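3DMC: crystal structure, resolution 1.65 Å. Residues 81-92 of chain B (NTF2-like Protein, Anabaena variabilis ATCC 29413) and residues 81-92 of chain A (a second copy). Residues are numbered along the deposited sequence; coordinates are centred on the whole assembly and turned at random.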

# COMPACT_ATOMS: atom_id res chain seq x y z
N ASP B 81 -2.82 6.43 9.55
CA ASP B 81 -1.98 5.69 10.48
C ASP B 81 -0.49 5.75 10.18
O ASP B 81 0.32 5.85 11.08
CB ASP B 81 -2.46 4.26 10.56
CG ASP B 81 -3.90 4.18 10.98
OD1 ASP B 81 -4.19 4.67 12.09
OD2 ASP B 81 -4.73 3.66 10.22
N ARG B 82 -0.14 5.74 8.89
CA ARG B 82 1.26 5.80 8.47
C ARG B 82 1.39 6.57 7.19
O ARG B 82 0.63 6.34 6.26
CB ARG B 82 1.80 4.40 8.25
CG ARG B 82 1.77 3.54 9.52
CD ARG B 82 2.27 2.13 9.31
NE ARG B 82 2.61 1.50 10.58
CZ ARG B 82 1.73 1.00 11.44
NH1 ARG B 82 0.41 1.03 11.17
NH2 ARG B 82 2.15 0.48 12.59
N VAL B 83 2.36 7.48 7.16
CA VAL B 83 2.67 8.27 5.93
C VAL B 83 4.17 8.13 5.71
O VAL B 83 4.99 8.55 6.56
CB VAL B 83 2.35 9.76 6.09
CG1 VAL B 83 2.71 10.55 4.83
CG2 VAL B 83 0.86 9.93 6.39
N THR B 84 4.53 7.55 4.57
CA THR B 84 5.93 7.34 4.24
C THR B 84 6.25 8.04 2.94
O THR B 84 5.37 8.31 2.14
CB THR B 84 6.27 5.82 4.09
OG1 THR B 84 5.33 5.21 3.20
CG2 THR B 84 6.23 5.06 5.50
N SER B 85 7.52 8.38 2.74
CA SER B 85 7.89 9.06 1.50
C SER B 85 9.34 8.82 1.06
O SER B 85 10.14 8.23 1.75
CB SER B 85 7.61 10.55 1.63
OG SER B 85 8.54 11.21 2.48
N ASN B 86 9.61 9.30 -0.12
CA ASN B 86 10.97 9.40 -0.66
C ASN B 86 11.06 10.71 -1.45
O ASN B 86 10.32 11.67 -1.16
CB ASN B 86 11.36 8.17 -1.46
CG ASN B 86 10.50 7.91 -2.67
OD1 ASN B 86 9.97 8.83 -3.29
ND2 ASN B 86 10.45 6.62 -3.09
N GLU B 87 11.95 10.77 -2.42
CA GLU B 87 12.16 12.03 -3.15
C GLU B 87 10.90 12.49 -3.89
O GLU B 87 10.68 13.69 -4.06
CB GLU B 87 13.32 11.91 -4.12
CG GLU B 87 14.63 11.77 -3.40
CD GLU B 87 15.82 11.91 -4.35
OE1 GLU B 87 15.65 12.56 -5.41
OE2 GLU B 87 16.90 11.38 -4.02
N THR B 88 10.10 11.53 -4.34
CA THR B 88 9.03 11.78 -5.28
C THR B 88 7.66 11.18 -4.94
O THR B 88 6.66 11.64 -5.45
CB THR B 88 9.47 11.32 -6.69
OG1 THR B 88 9.44 9.90 -6.78
CG2 THR B 88 10.88 11.80 -6.96
N THR B 89 7.65 10.19 -4.07
CA THR B 89 6.45 9.41 -3.76
C THR B 89 6.11 9.50 -2.28
O THR B 89 6.99 9.58 -1.40
CB THR B 89 6.67 7.92 -4.17
OG1 THR B 89 7.00 7.84 -5.56
CG2 THR B 89 5.46 7.06 -3.92
N VAL B 90 4.80 9.53 -2.03
CA VAL B 90 4.26 9.45 -0.66
C VAL B 90 3.16 8.42 -0.59
O VAL B 90 2.28 8.36 -1.46
CB VAL B 90 3.70 10.84 -0.20
CG1 VAL B 90 3.38 10.80 1.25
CG2 VAL B 90 4.74 11.94 -0.46
N VAL B 91 3.20 7.60 0.46
CA VAL B 91 2.13 6.63 0.70
C VAL B 91 1.43 6.96 2.00
O VAL B 91 2.06 7.23 3.02
CB VAL B 91 2.65 5.16 0.74
CG1 VAL B 91 1.53 4.19 0.96
CG2 VAL B 91 3.40 4.79 -0.56
N PHE B 92 0.10 6.95 1.90
CA PHE B 92 -0.81 7.12 3.02
C PHE B 92 -1.49 5.78 3.29
O PHE B 92 -2.19 5.29 2.44
CB PHE B 92 -1.85 8.16 2.66
CG PHE B 92 -1.28 9.52 2.37
CD1 PHE B 92 -0.79 9.85 1.10
CD2 PHE B 92 -1.22 10.49 3.36
CE1 PHE B 92 -0.26 11.10 0.83
CE2 PHE B 92 -0.68 11.75 3.09
CZ PHE B 92 -0.20 12.04 1.81
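Chain A (81-92) DRVTSNETTVVF

The two stretches meet through a short antiparallel bridge centred on Ser B85 and Ser A85, whose CA atoms lie 5.0 Å apart. Ser B85 N donates to Ser A85 O at 2.8 Å and Ser A85 N donates to Ser B85 O at 2.9 Å, both with N-H...O angles of 177°, so the two bonds are essentially linear. The register holds a single bridge, and the strands cross rather than run alongside one another: the axes of the two 81-85 strands approach to 3.9 Å but their N-to-C directions differ by 120°, well short of the 180° of an ideal antiparallel pair.

Next to the bridge, the side-chain amide of each asparagine reaches a backbone carbonyl of the other copy. Asn A86 ND2 donates to Val B83 O at 2.9 Å (152°), and Asn B86 ND2 donates to Val A83 O at 2.9 Å (155°). CA-to-CB points sideways in both residues, yet the end of the side chain comes nearer; chi1 is p in each. The other end of the amide is held within its own chain: Asn A86 OD1 accepts from Thr A88 N at 2.9 Å and from Thr A89 N at 2.8 Å, and chain B repeats this arrangement. Each amide therefore both braces its own turn and ties it to the partner.

The third polar link joins the threonine hydroxyls, Thr B84 OG1 and Thr A84 OG1, hydrogen-bonded at 2.8 Å. In both residues CA-to-CB points toward the other stretch, and chi1 is p (51° in Thr B84, 55° in Thr A84). The near equality of the cross-pairings, Thr B84 CA to Ser A85 CA and Ser B85 CA to Thr A84 CA, each 4.3 Å, is evidence of a nearly twofold arrangement.

Within chain A, residues 81-85 and 89-92 are strands, with phi/psi in the extended region from Arg A82 to Ser A85 (for example -121/154 at Thr A84) and again from Thr A89 to Phe A92. They are joined by a turn and paired by Thr A84 N to Val A91 O and Val A91 N to Thr A84 O, each 2.9 Å. This hairpin brings Thr A89 and Val A91 onto the same face as Thr A84, where they pack around Thr B84. The methyl Thr B84 CG2 lies 3.7 Å from Thr A89 CG2 and 3.4 Å from Thr A89 O, while Thr B84 OG1 is 3.5 Å from Val A91 CG2. Farther out, Thr A89 OG1 sits at the edge of the Arg B82 guanidinium, near its plane, 3.7 Å from Arg B82 NE. The contact buries 582 Å², both sides summed, with Thr B84 and Thr A84 the most heavily covered residues.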

# COMPACT_ATOMS: atom_id res chain seq x y z
N ASP A 81 9.18 -1.15 -7.41
CA ASP A 81 8.94 0.09 -8.15
C ASP A 81 9.10 1.33 -7.29
O ASP A 81 9.60 2.35 -7.75
CB ASP A 81 7.57 0.06 -8.85
CG ASP A 81 7.48 -1.07 -9.86
OD1 ASP A 81 8.43 -1.20 -10.63
OD2 ASP A 81 6.52 -1.83 -9.84
N ARG A 82 8.67 1.23 -6.04
CA ARG A 82 8.68 2.36 -5.12
C ARG A 82 8.93 1.89 -3.71
O ARG A 82 8.31 0.94 -3.26
CB ARG A 82 7.36 3.14 -5.20
CG ARG A 82 7.07 3.72 -6.59
CD ARG A 82 5.77 4.48 -6.72
NE ARG A 82 5.77 5.32 -7.90
CZ ARG A 82 5.59 4.88 -9.15
NH1 ARG A 82 5.37 3.58 -9.38
NH2 ARG A 82 5.64 5.72 -10.17
N VAL A 83 9.88 2.55 -3.06
CA VAL A 83 10.19 2.29 -1.66
C VAL A 83 10.17 3.62 -0.92
O VAL A 83 10.99 4.51 -1.16
CB VAL A 83 11.57 1.65 -1.53
CG1 VAL A 83 11.93 1.44 -0.08
CG2 VAL A 83 11.58 0.31 -2.28
N THR A 84 9.23 3.72 0.01
CA THR A 84 9.07 4.96 0.78
C THR A 84 9.24 4.68 2.25
O THR A 84 9.06 3.56 2.69
CB THR A 84 7.66 5.57 0.54
OG1 THR A 84 6.67 4.59 0.84
CG2 THR A 84 7.47 6.09 -0.93
N SER A 85 9.65 5.70 3.01
CA SER A 85 9.86 5.50 4.44
C SER A 85 9.61 6.75 5.26
O SER A 85 9.45 7.86 4.75
CB SER A 85 11.26 4.93 4.74
OG SER A 85 12.32 5.83 4.48
N ASN A 86 9.62 6.49 6.54
CA ASN A 86 9.65 7.55 7.58
C ASN A 86 10.58 7.09 8.70
O ASN A 86 11.47 6.27 8.46
CB ASN A 86 8.24 7.96 8.05
CG ASN A 86 7.47 6.83 8.74
OD1 ASN A 86 8.04 5.94 9.32
ND2 ASN A 86 6.11 6.94 8.72
N GLU A 87 10.41 7.62 9.91
CA GLU A 87 11.34 7.27 11.00
C GLU A 87 11.30 5.78 11.36
O GLU A 87 12.30 5.23 11.81
CB GLU A 87 11.07 8.09 12.26
CG GLU A 87 11.37 9.55 12.12
CD GLU A 87 11.31 10.27 13.45
OE1 GLU A 87 10.77 9.68 14.41
OE2 GLU A 87 11.79 11.42 13.54
N THR A 88 10.15 5.14 11.13
CA THR A 88 9.92 3.76 11.59
C THR A 88 9.34 2.75 10.59
O THR A 88 9.47 1.58 10.79
CB THR A 88 9.05 3.72 12.88
OG1 THR A 88 7.72 4.15 12.59
CG2 THR A 88 9.65 4.63 13.93
N THR A 89 8.79 3.24 9.48
CA THR A 89 8.00 2.42 8.57
C THR A 89 8.60 2.52 7.18
O THR A 89 9.04 3.59 6.75
CB THR A 89 6.53 2.92 8.50
OG1 THR A 89 5.92 2.89 9.80
CG2 THR A 89 5.67 2.07 7.58
N VAL A 90 8.60 1.38 6.49
CA VAL A 90 9.00 1.33 5.08
C VAL A 90 7.95 0.59 4.29
O VAL A 90 7.43 -0.47 4.74
CB VAL A 90 10.35 0.63 4.87
CG1 VAL A 90 10.78 0.81 3.45
CG2 VAL A 90 11.43 1.21 5.85
N VAL A 91 7.61 1.14 3.14
CA VAL A 91 6.63 0.49 2.25
C VAL A 91 7.32 0.20 0.93
O VAL A 91 8.04 1.05 0.39
CB VAL A 91 5.38 1.37 1.93
CG1 VAL A 91 4.38 0.66 0.98
CG2 VAL A 91 4.65 1.82 3.20
N PHE A 92 7.10 -1.02 0.49
CA PHE A 92 7.59 -1.57 -0.76
C PHE A 92 6.39 -1.79 -1.67
O PHE A 92 5.53 -2.58 -1.37
CB PHE A 92 8.29 -2.91 -0.48
CG PHE A 92 9.51 -2.78 0.38
CD1 PHE A 92 9.39 -2.82 1.79
CD2 PHE A 92 10.77 -2.65 -0.19
CE1 PHE A 92 10.50 -2.70 2.58
CE2 PHE A 92 11.88 -2.53 0.62
CZ PHE A 92 11.75 -2.55 1.99